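Local coordinates for GDP-mannose-dependent alpha-(1-6)-phosphatidylinositol monomannoside mannosyltransferase (PDB 3OKP), which belongs to the GT-B clan of glycosyltransferases, with two Rossmann-like domains, and holds guanosine-5'-diphosphate-alpha-D-mannose in a pocket, at residues Ile294-Ala299 and Gly312-Thr317; Ala280-Arg283 and Asp288-Gly291; Cys203-Arg206 and Arg210-Gln213; Gln22-Asp27 and Glu166-Gly171. One frame throughout, in Å; residues are numbered along the deposited sequence. Where two conformers were deposited one is given.

Interaction 1: residues Ile294-Ala299 and Gly312-Thr317. With GDD (guanosine-5'-diphosphate-alpha-D-mannose), chain B.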
loop_
_atom_site.group_PDB
_atom_site.type_symbol
_atom_site.label_atom_id
_atom_site.label_comp_id
_atom_site.label_asym_id
_atom_site.label_seq_id
_atom_site.Cartn_x
_atom_site.Cartn_y
_atom_site.Cartn_z
ATOM N N ILE A 294 -3.564 -0.261 1.913
ATOM C CA ILE A 294 -2.784 -0.973 2.923
ATOM C C ILE A 294 -3.344 -0.772 4.341
ATOM O O ILE A 294 -3.195 -1.648 5.193
ATOM C CB ILE A 294 -1.258 -0.638 2.831
ATOM C CG1 ILE A 294 -0.414 -1.629 3.640
ATOM C CG2 ILE A 294 -0.968 0.782 3.258
ATOM C CD1 ILE A 294 -0.068 -2.888 2.877
ATOM N N VAL A 295 -4.007 0.363 4.576
ATOM C CA VAL A 295 -4.616 0.647 5.883
ATOM C C VAL A 295 -5.617 -0.428 6.328
ATOM O O VAL A 295 -5.736 -0.704 7.522
ATOM C CB VAL A 295 -5.269 2.064 5.961
ATOM C CG1 VAL A 295 -4.208 3.159 5.871
ATOM C CG2 VAL A 295 -6.347 2.253 4.888
ATOM N N TYR A 296 -6.321 -1.031 5.366
ATOM C CA TYR A 296 -7.279 -2.104 5.648
ATOM C C TYR A 296 -6.576 -3.373 6.125
ATOM O O TYR A 296 -7.100 -4.107 6.968
ATOM C CB TYR A 296 -8.108 -2.439 4.405
ATOM C CG TYR A 296 -8.889 -1.289 3.800
ATOM C CD1 TYR A 296 -9.835 -0.584 4.546
ATOM C CD2 TYR A 296 -8.707 -0.935 2.466
ATOM C CE1 TYR A 296 -10.562 0.467 3.979
ATOM C CE2 TYR A 296 -9.430 0.108 1.891
ATOM C CZ TYR A 296 -10.356 0.801 2.652
ATOM O OH TYR A 296 -11.069 1.829 2.076
ATOM N N LEU A 297 -5.397 -3.627 5.565
ATOM C CA LEU A 297 -4.585 -4.786 5.923
ATOM C C LEU A 297 -3.945 -4.592 7.286
ATOM O O LEU A 297 -3.839 -5.536 8.069
ATOM C CB LEU A 297 -3.511 -5.035 4.856
ATOM C CG LEU A 297 -4.021 -5.168 3.417
ATOM C CD1 LEU A 297 -2.859 -5.188 2.445
ATOM C CD2 LEU A 297 -4.894 -6.407 3.250
ATOM N N GLU A 298 -3.528 -3.356 7.561
ATOM C CA GLU A 298 -2.970 -2.970 8.854
ATOM C C GLU A 298 -3.987 -3.154 9.982
ATOM O O GLU A 298 -3.642 -3.637 11.061
ATOM C CB GLU A 298 -2.484 -1.517 8.803
ATOM C CG GLU A 298 -1.227 -1.315 7.953
ATOM C CD GLU A 298 -0.890 0.147 7.703
ATOM O OE1 GLU A 298 -1.696 1.039 8.059
ATOM O OE2 GLU A 298 0.191 0.404 7.137
ATOM N N ALA A 299 -5.237 -2.773 9.716
ATOM C CA ALA A 299 -6.327 -2.914 10.679
ATOM C C ALA A 299 -6.617 -4.382 10.969
ATOM O O ALA A 299 -6.712 -4.786 12.130
ATOM C CB ALA A 299 -7.578 -2.220 10.166
ATOM N N GLY A 312 -11.919 1.282 -6.333
ATOM C CA GLY A 312 -10.798 0.517 -6.879
ATOM C C GLY A 312 -10.579 -0.865 -6.301
ATOM O O GLY A 312 -11.459 -1.725 -6.370
ATOM N N GLY A 313 -9.393 -1.074 -5.734
ATOM C CA GLY A 313 -9.020 -2.367 -5.160
ATOM C C GLY A 313 -9.350 -2.539 -3.687
ATOM O O GLY A 313 -9.040 -3.577 -3.105
ATOM N N ALA A 314 -9.980 -1.530 -3.082
ATOM C CA ALA A 314 -10.351 -1.575 -1.656
ATOM C C ALA A 314 -11.134 -2.827 -1.226
ATOM O O ALA A 314 -10.783 -3.440 -0.214
ATOM C CB ALA A 314 -11.091 -0.303 -1.236
ATOM N N PRO A 315 -12.194 -3.209 -1.977
ATOM C CA PRO A 315 -12.939 -4.416 -1.586
ATOM C C PRO A 315 -12.106 -5.707 -1.610
ATOM O O PRO A 315 -12.455 -6.672 -0.927
ATOM C CB PRO A 315 -14.067 -4.488 -2.628
ATOM C CG PRO A 315 -14.199 -3.106 -3.151
ATOM C CD PRO A 315 -12.794 -2.581 -3.172
ATOM N N GLU A 316 -11.010 -5.712 -2.371
ATOM C CA GLU A 316 -10.138 -6.888 -2.496
ATOM C C GLU A 316 -9.333 -7.190 -1.227
ATOM O O GLU A 316 -8.768 -8.280 -1.093
ATOM C CB GLU A 316 -9.173 -6.731 -3.680
ATOM C CG GLU A 316 -9.840 -6.643 -5.053
ATOM C CD GLU A 316 -8.848 -6.352 -6.174
ATOM O OE1 GLU A 316 -7.790 -7.016 -6.230
ATOM O OE2 GLU A 316 -9.128 -5.456 -7.002
ATOM N N THR A 317 -9.280 -6.230 -0.306
ATOM C CA THR A 317 -8.498 -6.381 0.928
ATOM C C THR A 317 -9.224 -7.178 2.014
ATOM O O THR A 317 -8.583 -7.719 2.917
ATOM C CB THR A 317 -8.081 -5.018 1.522
ATOM O OG1 THR A 317 -9.247 -4.269 1.878
ATOM C CG2 THR A 317 -7.236 -4.220 0.530
HETATM N N2 GDD B . 2.927 7.162 10.882
HETATM C C2 GDD B . 1.721 7.440 10.329
HETATM N N1 GDD B . 0.929 8.389 10.883
HETATM N N3 GDD B . 1.317 6.765 9.228
HETATM C C4 GDD B . 0.110 7.030 8.662
HETATM C C5 GDD B . -0.712 8.000 9.215
HETATM C C6 GDD B . -0.280 8.683 10.347
HETATM O O6 GDD B . -0.998 9.562 10.868
HETATM N N7 GDD B . -1.829 8.058 8.462
HETATM C C8 GDD B . -1.702 7.149 7.468
HETATM N N9 GDD B . -0.519 6.528 7.595
HETATM C "C1'" GDD B . 0.031 5.455 6.726
HETATM C "C2'" GDD B . -0.734 4.156 6.929
HETATM O "O2'" GDD B . -0.236 3.417 8.047
HETATM C "C3'" GDD B . -0.527 3.435 5.612
HETATM O "O3'" GDD B . 0.632 2.598 5.681
HETATM C "C4'" GDD B . -0.305 4.544 4.588
HETATM O "O4'" GDD B . -0.078 5.750 5.330
HETATM C "C5'" GDD B . -1.514 4.721 3.671
HETATM O "O5'" GDD B . -1.359 3.964 2.468
HETATM P PA GDD B . -2.494 3.531 1.674
HETATM O O1A GDD B . -2.102 2.710 0.815
HETATM O O2A GDD B . -3.347 2.967 2.403
HETATM O O3A GDD B . -3.130 4.656 1.012
HETATM P PB GDD B . -2.440 5.630 0.182
HETATM O O2B GDD B . -1.530 5.093 -0.485
HETATM O O3B GDD B . -3.264 6.154 -0.597
HETATM O O1B GDD B . -1.883 6.671 1.011
#
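Tyr296, on helix 294-301, and Thr317, in the loop after strand 306-308, come to 6.5 Å between their CA atoms, the nearest pair of CA atoms across the two segments, and both send CB toward the opposite segment. The threonine meets the root of the tyrosine, its OG1 lying 3.3 Å from Tyr296 CB and close to CD2, oblique to the ring. Farther out, the methyl of Ala314 touches the same ring, with Ala314 CB 3.6 Å from Tyr296 CE2. Rotation of the hydroxyl is settled within its own turn: chi1 of 62° places OG1 between the backbone N and the carbonyl carbon, where Thr317 OG1 donates to Ala314 O at 2.7 Å. The backbone N of Thr317 reaches that carbonyl too, so one acceptor serves two donors. Leu297 adds an apolar touch, CD2 resting 3.9 Å from Thr317 CB. At the far end of the ring, Tyr296 OH is taken up by Met278 O.

In this Rossmann-like domain of the GT-B fold, helix 294-301 presents a different side to the nucleotide. Glu298, the second glutamate of an E-X7-E sequence that begins at Glu290 and is known from several GT-B families, extends its carboxylate to the ribose. There OE1 accepts from the ligand's O2' at 2.8 Å, while OE2 takes O3' at 2.7 Å, one oxygen for each hydroxyl. Near the start of the helix, Ile294 N and Val295 N give weak bonds to O1A and O2A of the alpha phosphate, a placement in which the helix end would probably favour the anion. Away from the ligand, Gln300 NE2 links Tyr296 O with Thr317 O.

Interaction 2: residues Ala280-Arg283 and Asp288-Gly291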
loop_
_atom_site.group_PDB
_atom_site.type_symbol
_atom_site.label_atom_id
_atom_site.label_comp_id
_atom_site.label_asym_id
_atom_site.label_seq_id
_atom_site.Cartn_x
_atom_site.Cartn_y
_atom_site.Cartn_z
ATOM N N ALA A 280 -13.568 4.606 1.244
ATOM C CA ALA A 280 -12.964 5.177 0.039
ATOM C C ALA A 280 -13.937 5.226 -1.139
ATOM O O ALA A 280 -14.654 4.258 -1.405
ATOM C CB ALA A 280 -11.704 4.396 -0.345
ATOM N N ARG A 281 -13.965 6.367 -1.823
ATOM C CA ARG A 281 -14.760 6.529 -3.039
ATOM C C ARG A 281 -13.869 6.934 -4.210
ATOM O O ARG A 281 -12.860 7.623 -4.026
ATOM C CB ARG A 281 -15.889 7.551 -2.838
ATOM C CG ARG A 281 -15.427 8.992 -2.651
ATOM C CD ARG A 281 -16.605 9.957 -2.649
ATOM N NE ARG A 281 -16.179 11.336 -2.419
ATOM C CZ ARG A 281 -15.974 11.877 -1.220
ATOM N NH1 ARG A 281 -16.153 11.160 -0.119
ATOM N NH2 ARG A 281 -15.586 13.143 -1.124
ATOM N N THR A 282 -14.241 6.498 -5.410
ATOM C CA THR A 282 -13.525 6.888 -6.622
ATOM C C THR A 282 -13.962 8.283 -7.062
ATOM O O THR A 282 -15.156 8.582 -7.117
ATOM C CB THR A 282 -13.723 5.856 -7.752
ATOM O OG1 THR A 282 -13.227 4.588 -7.314
ATOM C CG2 THR A 282 -12.972 6.272 -9.018
ATOM N N ARG A 283 -12.975 9.129 -7.346
ATOM C CA ARG A 283 -13.195 10.506 -7.775
ATOM C C ARG A 283 -12.309 10.832 -8.975
ATOM O O ARG A 283 -11.766 9.930 -9.618
ATOM C CB ARG A 283 -12.870 11.470 -6.631
ATOM C CG ARG A 283 -13.893 11.503 -5.509
ATOM C CD ARG A 283 -13.369 12.265 -4.300
ATOM N NE ARG A 283 -12.472 13.358 -4.673
ATOM C CZ ARG A 283 -12.830 14.631 -4.818
ATOM N NH1 ARG A 283 -14.085 15.017 -4.617
ATOM N NH2 ARG A 283 -11.920 15.526 -5.160
ATOM N N ASP A 288 -8.860 9.346 -9.570
ATOM C CA ASP A 288 -8.608 9.438 -8.139
ATOM C C ASP A 288 -9.218 8.204 -7.468
ATOM O O ASP A 288 -10.394 8.201 -7.089
ATOM C CB ASP A 288 -9.199 10.738 -7.585
ATOM C CG ASP A 288 -8.615 11.129 -6.243
ATOM O OD1 ASP A 288 -7.450 10.774 -5.961
ATOM O OD2 ASP A 288 -9.328 11.801 -5.469
ATOM N N VAL A 289 -8.409 7.158 -7.339
ATOM C CA VAL A 289 -8.906 5.849 -6.944
ATOM C C VAL A 289 -7.998 5.156 -5.925
ATOM O O VAL A 289 -6.782 5.376 -5.907
ATOM C CB VAL A 289 -9.122 4.963 -8.216
ATOM C CG1 VAL A 289 -7.784 4.592 -8.881
ATOM C CG2 VAL A 289 -9.943 3.735 -7.908
ATOM N N GLU A 290 -8.607 4.331 -5.074
ATOM C CA GLU A 290 -7.873 3.515 -4.120
ATOM C C GLU A 290 -7.328 2.280 -4.830
ATOM O O GLU A 290 -8.084 1.369 -5.173
ATOM C CB GLU A 290 -8.781 3.122 -2.944
ATOM C CG GLU A 290 -8.045 2.587 -1.723
ATOM C CD GLU A 290 -7.123 3.615 -1.086
ATOM O OE1 GLU A 290 -7.555 4.766 -0.866
ATOM O OE2 GLU A 290 -5.962 3.266 -0.801
ATOM N N GLY A 291 -6.018 2.267 -5.059
ATOM C CA GLY A 291 -5.359 1.173 -5.770
ATOM C C GLY A 291 -5.515 -0.154 -5.055
ATOM O O GLY A 291 -5.833 -1.172 -5.674
#
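Arg283 and Asp288 lie alongside each other with their side chains running the same way, yet their flat ends are turned nearly perpendicular, guanidinium and carboxylate planes 80° apart. The arginine chain bends at chi3 (32°), which swings NE back toward the acid. Asp288 OD2 consequently sits at the guanidinium edge, in its plane, 3.6 Å from Arg283 NE. Asp288 has two deposited conformers, and this long salt bridge, which rests on one of them, is therefore doubtful. Beneath it the backbones form a single antiparallel bridge, a hydrogen-bonded pair. Arg283 N gives Asp288 O an almost straight bond of 2.8 Å, lying in the carbonyl plane; the return bond, Asp288 N to Arg283 O at 3.0 Å, comes from well above the carbonyl plane.

Thr282 and Val289 likewise lie side by side, pointing the same way, one residue farther in. Val289 CG2 rests 3.4 Å from Thr282 OG1, whose polar partner is Ser311 OG, and the CA-H of Thr282 leans on Asp288 O at 3.4 Å. Where the segments diverge, Ala280 CB and Glu290 CB still meet at 4.1 Å. Beyond CB the glutamate chain turns mainly to other partners: CG runs anti to the backbone N (chi1 -165°) and the chain then bends at chi2, delivering OE1 to salt bridges with Arg210 and Lys211. Arg281 likewise points off, to Asp214.

The chemistry is thus graded along this loop between strand 275-278 and helix 294-301. Backbone bonds supply the firm hold at Arg283 and Asp288, the long ion pair probably adds little, and the inner end carries Glu290 to the wall of the nucleotide pocket.

Interaction 3: residues Cys203-Arg206 and Arg210-Gln213. With GDD (guanosine-5'-diphosphate-alpha-D-mannose), chain B.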
loop_
_atom_site.group_PDB
_atom_site.type_symbol
_atom_site.label_atom_id
_atom_site.label_comp_id
_atom_site.label_asym_id
_atom_site.label_seq_id
_atom_site.Cartn_x
_atom_site.Cartn_y
_atom_site.Cartn_z
ATOM N N CYS A 203 -10.032 5.989 11.844
ATOM C CA CYS A 203 -9.745 6.182 10.428
ATOM C C CYS A 203 -8.339 6.736 10.254
ATOM O O CYS A 203 -8.099 7.925 10.484
ATOM C CB CYS A 203 -10.773 7.107 9.763
ATOM S SG CYS A 203 -10.482 7.355 7.977
ATOM N N ASN A 204 -7.411 5.856 9.878
ATOM C CA ASN A 204 -6.051 6.255 9.528
ATOM C C ASN A 204 -5.958 6.385 8.022
ATOM O O ASN A 204 -6.254 5.431 7.297
ATOM C CB ASN A 204 -5.018 5.229 10.019
ATOM C CG ASN A 204 -5.223 4.829 11.467
ATOM O OD1 ASN A 204 -5.707 5.615 12.285
ATOM N ND2 ASN A 204 -4.852 3.594 11.795
ATOM N N SER A 205 -5.567 7.573 7.562
ATOM C CA SER A 205 -5.433 7.891 6.137
ATOM C C SER A 205 -5.084 9.361 5.953
ATOM O O SER A 205 -5.409 10.195 6.802
ATOM C CB SER A 205 -6.730 7.596 5.367
ATOM O OG SER A 205 -6.778 6.249 4.927
ATOM N N ARG A 206 -4.432 9.672 4.835
ATOM C CA ARG A 206 -4.198 11.058 4.439
ATOM C C ARG A 206 -5.538 11.775 4.332
ATOM O O ARG A 206 -6.537 11.182 3.915
ATOM C CB ARG A 206 -3.467 11.124 3.095
ATOM C CG ARG A 206 -2.043 10.567 3.116
ATOM C CD ARG A 206 -1.340 10.713 1.757
ATOM N NE ARG A 206 -1.972 9.906 0.712
ATOM C CZ ARG A 206 -2.789 10.384 -0.224
ATOM N NH1 ARG A 206 -3.081 11.681 -0.266
ATOM N NH2 ARG A 206 -3.311 9.565 -1.127
ATOM N N ARG A 210 -11.238 11.694 -1.199
ATOM C CA ARG A 210 -11.572 10.327 -1.621
ATOM C C ARG A 210 -11.525 9.270 -0.512
ATOM O O ARG A 210 -12.105 8.195 -0.663
ATOM C CB ARG A 210 -10.733 9.897 -2.832
ATOM C CG ARG A 210 -9.275 9.554 -2.537
ATOM C CD ARG A 210 -8.620 8.921 -3.760
ATOM N NE ARG A 210 -7.230 8.530 -3.515
ATOM C CZ ARG A 210 -6.871 7.357 -3.006
ATOM N NH1 ARG A 210 -7.797 6.466 -2.690
ATOM N NH2 ARG A 210 -5.591 7.080 -2.802
ATOM N N LYS A 211 -10.856 9.579 0.599
ATOM C CA LYS A 211 -10.717 8.628 1.709
ATOM C C LYS A 211 -11.999 8.487 2.539
ATOM O O LYS A 211 -12.147 7.544 3.320
ATOM C CB LYS A 211 -9.527 9.003 2.601
ATOM C CG LYS A 211 -8.176 9.030 1.884
ATOM C CD LYS A 211 -7.647 7.633 1.587
ATOM C CE LYS A 211 -6.269 7.691 0.938
ATOM N NZ LYS A 211 -5.708 6.329 0.702
ATOM N N GLY A 212 -12.924 9.427 2.366
ATOM C CA GLY A 212 -14.243 9.318 2.979
ATOM C C GLY A 212 -14.318 9.630 4.460
ATOM O O GLY A 212 -15.226 9.145 5.149
ATOM N N GLN A 213 -13.374 10.432 4.962
ATOM C CA GLN A 213 -13.500 10.990 6.311
ATOM C C GLN A 213 -14.743 11.874 6.363
ATOM O O GLN A 213 -15.430 11.923 7.383
ATOM C CB GLN A 213 -12.275 11.818 6.716
ATOM C CG GLN A 213 -10.983 11.031 6.904
ATOM C CD GLN A 213 -10.099 11.034 5.670
ATOM O OE1 GLN A 213 -10.476 11.554 4.616
ATOM N NE2 GLN A 213 -8.909 10.457 5.798
HETATM N N2 GDD B . 2.927 7.162 10.882
HETATM C C2 GDD B . 1.721 7.440 10.329
HETATM N N1 GDD B . 0.929 8.389 10.883
HETATM N N3 GDD B . 1.317 6.765 9.228
HETATM C C4 GDD B . 0.110 7.030 8.662
HETATM C C5 GDD B . -0.712 8.000 9.215
HETATM C C6 GDD B . -0.280 8.683 10.347
HETATM O O6 GDD B . -0.998 9.562 10.868
HETATM N N7 GDD B . -1.829 8.058 8.462
HETATM C C8 GDD B . -1.702 7.149 7.468
HETATM N N9 GDD B . -0.519 6.528 7.595
HETATM C "C1'" GDD B . 0.031 5.455 6.726
HETATM C "C2'" GDD B . -0.734 4.156 6.929
HETATM O "O2'" GDD B . -0.236 3.417 8.047
HETATM C "C3'" GDD B . -0.527 3.435 5.612
HETATM O "O3'" GDD B . 0.632 2.598 5.681
HETATM C "C4'" GDD B . -0.305 4.544 4.588
HETATM O "O4'" GDD B . -0.078 5.750 5.330
HETATM C "C5'" GDD B . -1.514 4.721 3.671
HETATM O "O5'" GDD B . -1.359 3.964 2.468
HETATM P PA GDD B . -2.494 3.531 1.674
HETATM O O1A GDD B . -2.102 2.710 0.815
HETATM O O2A GDD B . -3.347 2.967 2.403
HETATM O O3A GDD B . -3.130 4.656 1.012
HETATM P PB GDD B . -2.440 5.630 0.182
HETATM O O2B GDD B . -1.530 5.093 -0.485
HETATM O O3B GDD B . -3.264 6.154 -0.597
HETATM O O1B GDD B . -1.883 6.671 1.011
HETATM O O HOH W 1 -7.912 9.901 8.402
HETATM O O HOH W 2 -4.878 5.286 3.119
#
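Arg206 and Lys211 converge from the two segments on the beta phosphate of guanosine-5'-diphosphate-alpha-D-mannose. Lys211 NZ binds the ligand's O3B at 2.8 Å and, weakly, the bridging O3A. Arg206 presents its guanidinium edge: NE donates to O1B at 3.3 Å, in plane and nearly straight (164°), while NH2 reaches O3B weakly. A bend at chi3 (-65°) turns that edge toward the anion. Arg210, held by Glu290, brings NH2 to 3.3 Å from O3B, close without a bond assigned. The three cations gather round shared negative charge, which probably offsets their proximity to one another.

One shell out, a water accepts from Lys211 NZ and faces Ser205 OG, O3A and O2A, three partners within hydrogen-bonding distance, linking the lysine to the alpha phosphate and the bridging oxygen. The aliphatic part of Lys211 runs past Ser205, CD lying 3.7 Å from OG. Behind it, Gln213 NE2 donates to Arg206 O at 3.1 Å from above the carbonyl plane, and its CG packs 3.9 Å from Cys203 SG.

Gly212 is the N-cap residue before helix 213-226, and strand 200-204 leads into the loop that carries Ser205 and Arg206. This strand-loop-helix unit, with basic side chains round a diphosphate, is characteristic of the nucleotide-binding domain in GT-B glycosyltransferases.

Interaction 4: residues Gln22-Asp27 and Glu166-Gly171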
loop_
_atom_site.group_PDB
_atom_site.type_symbol
_atom_site.label_atom_id
_atom_site.label_comp_id
_atom_site.label_asym_id
_atom_site.label_seq_id
_atom_site.Cartn_x
_atom_site.Cartn_y
_atom_site.Cartn_z
ATOM N N GLN A 22 9.334 3.462 -2.539
ATOM C CA GLN A 22 10.528 3.284 -1.707
ATOM C C GLN A 22 10.310 2.224 -0.623
ATOM O O GLN A 22 11.157 1.352 -0.428
ATOM C CB GLN A 22 10.960 4.615 -1.077
ATOM C CG GLN A 22 11.634 5.590 -2.045
ATOM C CD GLN A 22 10.659 6.482 -2.807
ATOM O OE1 GLN A 22 9.442 6.337 -2.705
ATOM N NE2 GLN A 22 11.203 7.418 -3.578
ATOM N N SER A 23 9.169 2.300 0.061
ATOM C CA SER A 23 8.809 1.340 1.109
ATOM C C SER A 23 8.533 -0.049 0.530
ATOM O O SER A 23 8.944 -1.064 1.097
ATOM C CB SER A 23 7.593 1.838 1.895
ATOM O OG SER A 23 7.895 3.036 2.594
ATOM N N TYR A 24 7.836 -0.068 -0.605
ATOM C CA TYR A 24 7.518 -1.281 -1.353
ATOM C C TYR A 24 8.782 -2.075 -1.691
ATOM O O TYR A 24 8.868 -3.272 -1.400
ATOM C CB TYR A 24 6.749 -0.894 -2.623
ATOM C CG TYR A 24 6.356 -2.025 -3.550
ATOM C CD1 TYR A 24 5.097 -2.622 -3.460
ATOM C CD2 TYR A 24 7.223 -2.465 -4.551
ATOM C CE1 TYR A 24 4.724 -3.650 -4.332
ATOM C CE2 TYR A 24 6.861 -3.490 -5.424
ATOM C CZ TYR A 24 5.613 -4.074 -5.310
ATOM O OH TYR A 24 5.261 -5.090 -6.173
ATOM N N LEU A 25 9.766 -1.401 -2.284
ATOM C CA LEU A 25 11.004 -2.057 -2.709
ATOM C C LEU A 25 11.891 -2.459 -1.532
ATOM O O LEU A 25 12.373 -3.591 -1.483
ATOM C CB LEU A 25 11.773 -1.192 -3.718
ATOM C CG LEU A 25 11.113 -0.989 -5.089
ATOM C CD1 LEU A 25 11.974 -0.093 -5.959
ATOM C CD2 LEU A 25 10.842 -2.314 -5.797
ATOM N N ARG A 26 12.084 -1.546 -0.580
ATOM C CA ARG A 26 12.821 -1.850 0.653
ATOM C C ARG A 26 12.323 -3.146 1.311
ATOM O O ARG A 26 13.120 -4.030 1.637
ATOM C CB ARG A 26 12.729 -0.673 1.636
ATOM C CG ARG A 26 13.290 -0.937 3.040
ATOM C CD ARG A 26 12.719 0.055 4.048
ATOM N NE ARG A 26 11.295 -0.181 4.294
ATOM C CZ ARG A 26 10.419 0.755 4.649
ATOM N NH1 ARG A 26 10.803 2.018 4.804
ATOM N NH2 ARG A 26 9.149 0.430 4.843
ATOM N N ASP A 27 11.008 -3.262 1.482
ATOM C CA ASP A 27 10.431 -4.399 2.200
ATOM C C ASP A 27 10.398 -5.694 1.384
ATOM O O ASP A 27 10.581 -6.775 1.941
ATOM C CB ASP A 27 9.046 -4.052 2.755
ATOM C CG ASP A 27 9.093 -2.953 3.809
ATOM O OD1 ASP A 27 10.162 -2.738 4.420
ATOM O OD2 ASP A 27 8.051 -2.299 4.027
ATOM N N GLU A 166 1.339 -11.002 -12.880
ATOM C CA GLU A 166 1.443 -11.581 -11.541
ATOM C C GLU A 166 1.018 -10.597 -10.453
ATOM O O GLU A 166 1.443 -9.442 -10.450
ATOM C CB GLU A 166 2.875 -12.062 -11.273
ATOM C CG GLU A 166 3.359 -13.191 -12.178
ATOM C CD GLU A 166 2.841 -14.564 -11.767
ATOM O OE1 GLU A 166 2.274 -14.698 -10.659
ATOM O OE2 GLU A 166 3.005 -15.514 -12.558
ATOM N N HIS A 167 0.179 -11.065 -9.533
ATOM C CA HIS A 167 -0.302 -10.244 -8.422
ATOM C C HIS A 167 0.788 -10.076 -7.360
ATOM O O HIS A 167 1.136 -11.028 -6.656
ATOM C CB HIS A 167 -1.578 -10.858 -7.821
ATOM C CG HIS A 167 -2.268 -9.984 -6.816
ATOM N ND1 HIS A 167 -2.753 -10.468 -5.619
ATOM C CD2 HIS A 167 -2.559 -8.661 -6.830
ATOM C CE1 HIS A 167 -3.314 -9.483 -4.941
ATOM N NE2 HIS A 167 -3.205 -8.374 -5.652
ATOM N N LEU A 168 1.337 -8.867 -7.262
ATOM C CA LEU A 168 2.371 -8.578 -6.267
ATOM C C LEU A 168 2.126 -7.252 -5.536
ATOM O O LEU A 168 2.846 -6.269 -5.755
ATOM C CB LEU A 168 3.774 -8.625 -6.894
ATOM C CG LEU A 168 4.964 -8.823 -5.944
ATOM C CD1 LEU A 168 4.976 -10.219 -5.340
ATOM C CD2 LEU A 168 6.284 -8.533 -6.648
ATOM N N PRO A 169 1.094 -7.217 -4.672
ATOM C CA PRO A 169 0.854 -6.050 -3.832
ATOM C C PRO A 169 1.815 -6.017 -2.652
ATOM O O PRO A 169 2.487 -7.010 -2.374
ATOM C CB PRO A 169 -0.569 -6.286 -3.324
ATOM C CG PRO A 169 -0.690 -7.766 -3.269
ATOM C CD PRO A 169 0.078 -8.267 -4.451
ATOM N N SER A 170 1.865 -4.883 -1.961
ATOM C CA SER A 170 2.598 -4.778 -0.708
ATOM C C SER A 170 2.074 -5.793 0.305
ATOM O O SER A 170 0.888 -6.144 0.299
ATOM C CB SER A 170 2.467 -3.365 -0.134
ATOM O OG SER A 170 3.133 -3.256 1.113
ATOM N N GLY A 171 2.967 -6.275 1.161
ATOM C CA GLY A 171 2.561 -7.058 2.317
ATOM C C GLY A 171 2.341 -6.149 3.512
ATOM O O GLY A 171 2.488 -4.930 3.413
#
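With CG anti to its backbone N (chi1 179°), Tyr24 reaches out from helix 20-29 to the turn that follows strand 164-167, where the side chain of Leu168 leaves its backbone in a similar trans setting (chi1 -160°). The phenol donates to a backbone carbonyl, Tyr24 OH lying 2.7 Å from Leu168 O. The bond meets this acceptor at a C=O...donor angle of 153°, tilted only slightly from the carbonyl plane, and Leu168 O lies at the edge of the Tyr24 ring, in its plane. Leu168 also crosses the phenol obliquely with its side chain, CD2 coming to 3.6 Å from Tyr24 OH. Along the same edge Ser170 N approaches Tyr24 CE1 at 3.9 Å, so the ring lies against the turn by its rim. Within the same segment Ser170 OG donates to Gly171 O at 2.9 Å, and Pro169 CD stands over the His167 ring.

Around this contact of the N-terminal Rossmann-like domain, His118 meets the Tyr24 ring edge-to-face and Thr145 of strand 143-146 touches both Tyr24 and Leu168. Strand 164-167 is the outermost of its parallel sheet on this side, and helix 365-377 packs on the turn through Met368 and Trp365.

Overall arrangement
Interactions 1, 2 and 3 belong to one Rossmann-like domain and each contribute residues to the ligand pocket, whereas interaction 4 lies in the other. Interactions 1, 3 and 4 are buried; interaction 2 is only partly so and leans on backbone pairing with a doubtful ion pair. Interaction 1 packs apolar surface behind a helix that serves the ligand, and interaction 3 is mostly charge directed at phosphate. A salt bridge from Glu290 OE1 to Arg210 NH1 joins interactions 2 and 3, while a probable hydrogen bond from Gly313 N to Glu290 O joins 2 to 1. Interaction 4, a phenol on a carbonyl, touches this group through Ile294 CD1, 3.3 Å from Gly171 O, across the domain boundary.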